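Long-range contacts in serine protease inhibitor (Schistosoma haematobium, PDB 3STO), which probably inhibits serine-type endopeptidases, the activity generally associated with the serpin fold: residues K235-G240 with L259-W264; P380-I385 with A396-N401. All blocks are in the same frame, centred on the assembly; numbering follows the deposited sequence.

Interaction 1 of 2, residues K235-G240 with L259-W264; sequences KFEDEG and LPLEKW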
loop_
_atom_site.group_PDB
_atom_site.type_symbol
_atom_site.label_atom_id
_atom_site.label_comp_id
_atom_site.label_asym_id
_atom_site.label_seq_id
_atom_site.Cartn_x
_atom_site.Cartn_y
_atom_site.Cartn_z
ATOM N N LYS A 235 10.558 -23.039 4.806
ATOM C CA LYS A 235 11.800 -22.866 4.059
ATOM C C LYS A 235 11.639 -23.290 2.613
ATOM O O LYS A 235 11.193 -24.395 2.336
ATOM C CB LYS A 235 12.904 -23.688 4.694
ATOM C CG LYS A 235 14.237 -23.584 3.998
ATOM C CD LYS A 235 15.388 -23.671 5.042
ATOM C CE LYS A 235 16.236 -24.929 4.863
ATOM N NZ LYS A 235 17.088 -25.251 6.064
ATOM N N PHE A 236 12.007 -22.410 1.686
ATOM C CA PHE A 236 11.792 -22.683 0.280
ATOM C C PHE A 236 13.134 -22.675 -0.429
ATOM O O PHE A 236 13.545 -21.687 -1.026
ATOM C CB PHE A 236 10.785 -21.685 -0.295
ATOM C CG PHE A 236 9.454 -21.699 0.435
ATOM C CD1 PHE A 236 9.269 -20.948 1.593
ATOM C CD2 PHE A 236 8.408 -22.496 -0.015
ATOM C CE1 PHE A 236 8.080 -20.978 2.273
ATOM C CE2 PHE A 236 7.193 -22.512 0.648
ATOM C CZ PHE A 236 7.032 -21.750 1.803
ATOM N N GLU A 237 13.803 -23.817 -0.345
ATOM C CA GLU A 237 15.187 -23.974 -0.764
ATOM C C GLU A 237 15.389 -23.644 -2.228
ATOM O O GLU A 237 16.369 -23.003 -2.605
ATOM C CB GLU A 237 15.633 -25.403 -0.507
ATOM C CG GLU A 237 16.132 -25.665 0.896
ATOM C CD GLU A 237 17.616 -25.344 1.035
ATOM O OE1 GLU A 237 18.206 -24.821 0.057
ATOM O OE2 GLU A 237 18.196 -25.620 2.112
ATOM N N ASP A 238 14.454 -24.099 -3.047
ATOM C CA ASP A 238 14.508 -23.890 -4.484
ATOM C C ASP A 238 14.329 -22.425 -4.889
ATOM O O ASP A 238 14.957 -21.971 -5.822
ATOM C CB ASP A 238 13.465 -24.770 -5.169
ATOM C CG ASP A 238 13.923 -26.217 -5.312
ATOM O OD1 ASP A 238 13.362 -26.919 -6.183
ATOM O OD2 ASP A 238 14.844 -26.653 -4.568
ATOM N N GLU A 239 13.501 -21.672 -4.185
ATOM C CA GLU A 239 13.396 -20.247 -4.464
ATOM C C GLU A 239 14.433 -19.445 -3.685
ATOM O O GLU A 239 14.543 -18.242 -3.834
ATOM C CB GLU A 239 11.988 -19.741 -4.139
ATOM C CG GLU A 239 10.894 -20.445 -4.921
ATOM C CD GLU A 239 10.300 -21.646 -4.214
ATOM O OE1 GLU A 239 11.003 -22.325 -3.425
ATOM O OE2 GLU A 239 9.118 -21.922 -4.462
ATOM N N GLY A 240 15.180 -20.113 -2.828
ATOM C CA GLY A 240 16.211 -19.447 -2.058
ATOM C C GLY A 240 15.784 -18.539 -0.921
ATOM O O GLY A 240 16.533 -17.616 -0.564
ATOM N N LEU A 259 12.855 -13.921 3.932
ATOM C CA LEU A 259 14.281 -13.782 4.214
ATOM C C LEU A 259 15.076 -14.695 3.290
ATOM O O LEU A 259 14.949 -15.921 3.341
ATOM C CB LEU A 259 14.588 -14.084 5.697
ATOM C CG LEU A 259 16.011 -13.749 6.166
ATOM C CD1 LEU A 259 16.294 -12.221 6.121
ATOM C CD2 LEU A 259 16.283 -14.291 7.562
ATOM N N PRO A 260 15.894 -14.091 2.424
ATOM C CA PRO A 260 16.785 -14.882 1.560
ATOM C C PRO A 260 17.693 -15.786 2.392
ATOM O O PRO A 260 18.147 -15.404 3.480
ATOM C CB PRO A 260 17.613 -13.817 0.861
ATOM C CG PRO A 260 16.749 -12.587 0.899
ATOM C CD PRO A 260 16.090 -12.640 2.243
ATOM N N LEU A 261 17.950 -16.980 1.877
ATOM C CA LEU A 261 18.803 -17.936 2.584
ATOM C C LEU A 261 20.267 -17.495 2.758
ATOM O O LEU A 261 20.952 -17.941 3.661
ATOM C CB LEU A 261 18.674 -19.328 1.972
ATOM C CG LEU A 261 17.261 -19.842 2.277
ATOM C CD1 LEU A 261 16.945 -21.162 1.594
ATOM C CD2 LEU A 261 17.093 -19.969 3.770
ATOM N N GLU A 262 20.754 -16.591 1.931
ATOM C CA GLU A 262 22.081 -16.076 2.207
ATOM C C GLU A 262 22.022 -14.561 2.212
ATOM O O GLU A 262 20.968 -13.983 1.994
ATOM C CB GLU A 262 23.100 -16.587 1.194
ATOM C CG GLU A 262 23.339 -15.613 0.064
ATOM C CD GLU A 262 22.319 -15.741 -1.026
ATOM O OE1 GLU A 262 22.546 -16.596 -1.913
ATOM O OE2 GLU A 262 21.303 -15.002 -0.993
ATOM N N LYS A 263 23.145 -13.911 2.479
ATOM C CA LYS A 263 23.076 -12.491 2.731
ATOM C C LYS A 263 23.320 -11.649 1.481
ATOM O O LYS A 263 23.144 -10.448 1.513
ATOM C CB LYS A 263 24.077 -12.104 3.813
ATOM C CG LYS A 263 25.552 -12.186 3.365
ATOM C CD LYS A 263 26.469 -12.039 4.571
ATOM C CE LYS A 263 27.906 -11.906 4.154
ATOM N NZ LYS A 263 28.775 -11.621 5.347
ATOM N N TRP A 264 23.768 -12.259 0.394
ATOM C CA TRP A 264 24.255 -11.432 -0.715
ATOM C C TRP A 264 23.195 -11.080 -1.760
ATOM O O TRP A 264 23.350 -10.086 -2.446
ATOM C CB TRP A 264 25.471 -12.060 -1.410
ATOM C CG TRP A 264 26.661 -12.322 -0.507
ATOM C CD1 TRP A 264 27.546 -11.407 -0.014
ATOM C CD2 TRP A 264 27.096 -13.598 -0.032
ATOM N NE1 TRP A 264 28.501 -12.035 0.745
ATOM C CE2 TRP A 264 28.238 -13.380 0.756
ATOM C CE3 TRP A 264 26.610 -14.902 -0.183
ATOM C CZ2 TRP A 264 28.894 -14.413 1.407
ATOM C CZ3 TRP A 264 27.258 -15.912 0.436
ATOM C CH2 TRP A 264 28.398 -15.673 1.223
#
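In Leu261, CG stands beside its own backbone N and anti to the carbonyl carbon (chi1 -68°), and chi2 of 174° then places CD1 anti to CA; the isobutyl group lies against the turn at Glu237 and Gly240. CG of Leu261 comes to 3.7 Å from Gly240 O, and CD1 sits 3.8 Å from Gly240 C and 4.1 Å from Glu237 CA. Glu237 starts away from this leucine, but its chain bends at chi2, which turns CD back; OE1 lies 4.2 Å from Leu261 CD1, the two side chains crossing at about a right angle. The second methyl, CD2, reaches Lys235 CD at 4.3 Å, a looser touch with the aliphatic part of an exposed lysine.

The setting is sheet B of the serpin fold. Residues 237-240 make the tight connection between strands 218-236 and 241-247, and the latter pairs with strand 253-260, from whose end Leu261 emerges. Gly240 closes the turn with a positive phi, and its N makes weak bonds back to Phe236 O and Glu237 O.

One backbone hydrogen bond joins the two ends: Leu261 N to Gly240 O, 2.9 Å, almost straight at the hydrogen (171°), with the donor above the carbonyl plane. The same oxygen receives a hydrogen bond from Asn267 ND2 and a CA-H...O contact from Pro260 CA at 3.5 Å. On the turn's own side, Tyr282 meets Phe236 edge-to-face and takes part in a hydrogen bond through OH with Glu239 OE2.

Interaction 2 of 2, residues P380-I385 with A396-N401; sequences PFICFI and AAKVMN
Phe381 and Val399 lie side by side, pointing the same way, and Val399 lies over one face of the ring with its branch point CB nearest. Val399 CB is 3.8 Å from the ring centroid, a CH-pi contact displaced toward the rim, where CZ comes within 3.5 Å of CB. Phe381 CG occupies the crowded position between the backbone N and the carbonyl carbon (chi1 59°); the end of the ring comes nearer the other strand, at Val399. Farther along the same face, SG of Cys383 rests against the methyl of Ala397, 3.9 Å from CB, with Val399 CG2 slightly beyond.

On the reverse face a large ring meets a small methyl: Phe384 CE1 approaches Ala396 CB obliquely at 3.8 Å. Beside that pair, Ile382 CG1 touches Lys398 CB at 3.9 Å, near the root of the lysine, whose end leads away. Helix 269-273 lies on this face: Ile382 meets Ala269, Phe384 meets Leu272, and both Ala396 and Lys398 meet Leu273. Where the strands end, Pro380 CB packs against CG of the selenomethionine Met400 at 4.0 Å.

These are the antiparallel strands of the hairpin 381-387/392-399, in the buried sheet B of the serpin fold. Phe381 pairs with Val399, and Cys383 with Ala397, by two hydrogen bonds each. Val399 N to Phe381 O is the shortest at 2.8 Å and nearly straight (170°), whereas Ala397 N to Cys383 O is bent to 133°. Apolar groups dominate both faces, so the polar demands fall on the backbone: those two pairs bond to each other, Ile382 and Phe384 to Val258 and Val256, Ala396 to Thr41, while the charged end, Lys398 NZ, bonds to Phe34 O beyond the hairpin.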
loop_
_atom_site.group_PDB
_atom_site.type_symbol
_atom_site.label_atom_id
_atom_site.label_comp_id
_atom_site.label_asym_id
_atom_site.label_seq_id
_atom_site.Cartn_x
_atom_site.Cartn_y
_atom_site.Cartn_z
ATOM N N PRO A 380 19.092 -7.606 3.929
ATOM C CA PRO A 380 17.858 -7.109 3.260
ATOM C C PRO A 380 16.755 -8.156 3.051
ATOM O O PRO A 380 16.984 -9.322 2.724
ATOM C CB PRO A 380 18.374 -6.559 1.918
ATOM C CG PRO A 380 19.816 -6.111 2.268
ATOM C CD PRO A 380 20.311 -7.227 3.172
ATOM N N PHE A 381 15.529 -7.721 3.264
ATOM C CA PHE A 381 14.418 -8.652 3.265
ATOM C C PHE A 381 13.172 -8.032 2.645
ATOM O O PHE A 381 13.034 -6.816 2.545
ATOM C CB PHE A 381 14.111 -9.092 4.689
ATOM C CG PHE A 381 13.764 -7.948 5.617
ATOM C CD1 PHE A 381 14.763 -7.164 6.196
ATOM C CD2 PHE A 381 12.447 -7.652 5.914
ATOM C CE1 PHE A 381 14.452 -6.145 7.067
ATOM C CE2 PHE A 381 12.125 -6.613 6.787
ATOM C CZ PHE A 381 13.126 -5.864 7.370
ATOM N N ILE A 382 12.247 -8.889 2.260
ATOM C CA ILE A 382 10.967 -8.423 1.753
ATOM C C ILE A 382 9.885 -8.745 2.782
ATOM O O ILE A 382 9.892 -9.803 3.409
ATOM C CB ILE A 382 10.703 -9.002 0.323
ATOM C CG1 ILE A 382 11.420 -8.106 -0.699
ATOM C CG2 ILE A 382 9.220 -9.119 -0.001
ATOM C CD1 ILE A 382 12.405 -8.820 -1.489
ATOM N N CYS A 383 8.986 -7.809 3.003
ATOM C CA CYS A 383 7.926 -8.059 3.954
ATOM C C CYS A 383 6.561 -7.541 3.471
ATOM O O CYS A 383 6.479 -6.705 2.557
ATOM C CB CYS A 383 8.292 -7.517 5.332
ATOM S SG CYS A 383 8.485 -5.765 5.348
ATOM N N PHE A 384 5.498 -8.062 4.080
ATOM C CA PHE A 384 4.142 -7.726 3.688
ATOM C C PHE A 384 3.262 -7.597 4.904
ATOM O O PHE A 384 3.489 -8.266 5.907
ATOM C CB PHE A 384 3.572 -8.850 2.860
ATOM C CG PHE A 384 4.366 -9.177 1.619
ATOM C CD1 PHE A 384 4.104 -8.504 0.407
ATOM C CD2 PHE A 384 5.297 -10.191 1.636
ATOM C CE1 PHE A 384 4.767 -8.818 -0.752
ATOM C CE2 PHE A 384 6.003 -10.526 0.475
ATOM C CZ PHE A 384 5.728 -9.844 -0.727
ATOM N N ILE A 385 2.268 -6.715 4.841
ATOM C CA ILE A 385 1.118 -6.909 5.703
ATOM C C ILE A 385 0.156 -7.729 4.861
ATOM O O ILE A 385 -0.257 -7.296 3.800
ATOM C CB ILE A 385 0.501 -5.620 6.114
ATOM C CG1 ILE A 385 1.501 -4.826 6.945
ATOM C CG2 ILE A 385 -0.841 -5.883 6.832
ATOM C CD1 ILE A 385 1.071 -3.397 7.204
ATOM N N ALA A 396 3.176 -3.979 0.596
ATOM C CA ALA A 396 4.356 -4.679 0.096
ATOM C C ALA A 396 5.573 -3.761 0.277
ATOM O O ALA A 396 5.509 -2.560 0.044
ATOM C CB ALA A 396 4.180 -5.087 -1.405
ATOM N N ALA A 397 6.668 -4.334 0.731
ATOM C CA ALA A 397 7.834 -3.568 1.105
ATOM C C ALA A 397 9.108 -4.358 0.866
ATOM O O ALA A 397 9.165 -5.567 1.067
ATOM C CB ALA A 397 7.761 -3.125 2.577
ATOM N N LYS A 398 10.139 -3.649 0.444
ATOM C CA LYS A 398 11.478 -4.192 0.465
ATOM C C LYS A 398 12.335 -3.326 1.416
ATOM O O LYS A 398 12.412 -2.093 1.286
ATOM C CB LYS A 398 12.067 -4.235 -0.940
ATOM C CG LYS A 398 13.519 -4.703 -0.957
ATOM C CD LYS A 398 14.075 -4.758 -2.360
ATOM C CE LYS A 398 14.247 -3.373 -2.945
ATOM N NZ LYS A 398 15.286 -3.390 -4.011
ATOM N N VAL A 399 12.977 -3.975 2.372
ATOM C CA VAL A 399 13.817 -3.268 3.331
ATOM C C VAL A 399 15.289 -3.623 3.150
ATOM O O VAL A 399 15.746 -4.714 3.511
ATOM C CB VAL A 399 13.362 -3.517 4.781
ATOM C CG1 VAL A 399 14.146 -2.646 5.705
ATOM C CG2 VAL A 399 11.851 -3.243 4.929
HETATM N N MSE A 400 16.024 -2.694 2.563
HETATM C CA MSE A 400 17.452 -2.879 2.332
HETATM C C MSE A 400 18.285 -2.193 3.399
HETATM O O MSE A 400 19.359 -2.656 3.764
HETATM C CB MSE A 400 17.829 -2.294 0.980
HETATM C CG MSE A 400 17.669 -3.268 -0.150
HETATM SE SE MSE A 400 18.261 -2.489 -1.843
HETATM C CE MSE A 400 17.912 -4.062 -2.947
ATOM N N ASN A 401 17.770 -1.072 3.874
ATOM C CA ASN A 401 18.464 -0.224 4.784
ATOM C C ASN A 401 17.470 0.240 5.826
ATOM O O ASN A 401 16.779 1.248 5.624
ATOM C CB ASN A 401 19.027 0.988 4.033
ATOM C CG ASN A 401 20.076 1.761 4.844
ATOM O OD1 ASN A 401 20.171 1.641 6.069
ATOM N ND2 ASN A 401 20.877 2.548 4.148
#

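Both interactions belong to sheet B, where strand 253-260 adjoins strand 381-387, so a single strand links the surface turn to the buried hairpin. Their centres are 14 Å apart, at about 25 Å (interaction 1) and 12 Å (interaction 2) from the centre of the chain. They also touch directly: Pro260 CD packs 3.5 Å from Pro380 O, and Leu259 CD1 lies 4.1 Å from Phe381 CB. Along the sequence interaction 1 closes before interaction 2 opens; between them comes the unmodelled stretch 358-364, which probably belongs to the reactive-centre loop, as in other serpins. Neither contact includes that loop; one joins a turn to a strand end, the other two paired strands.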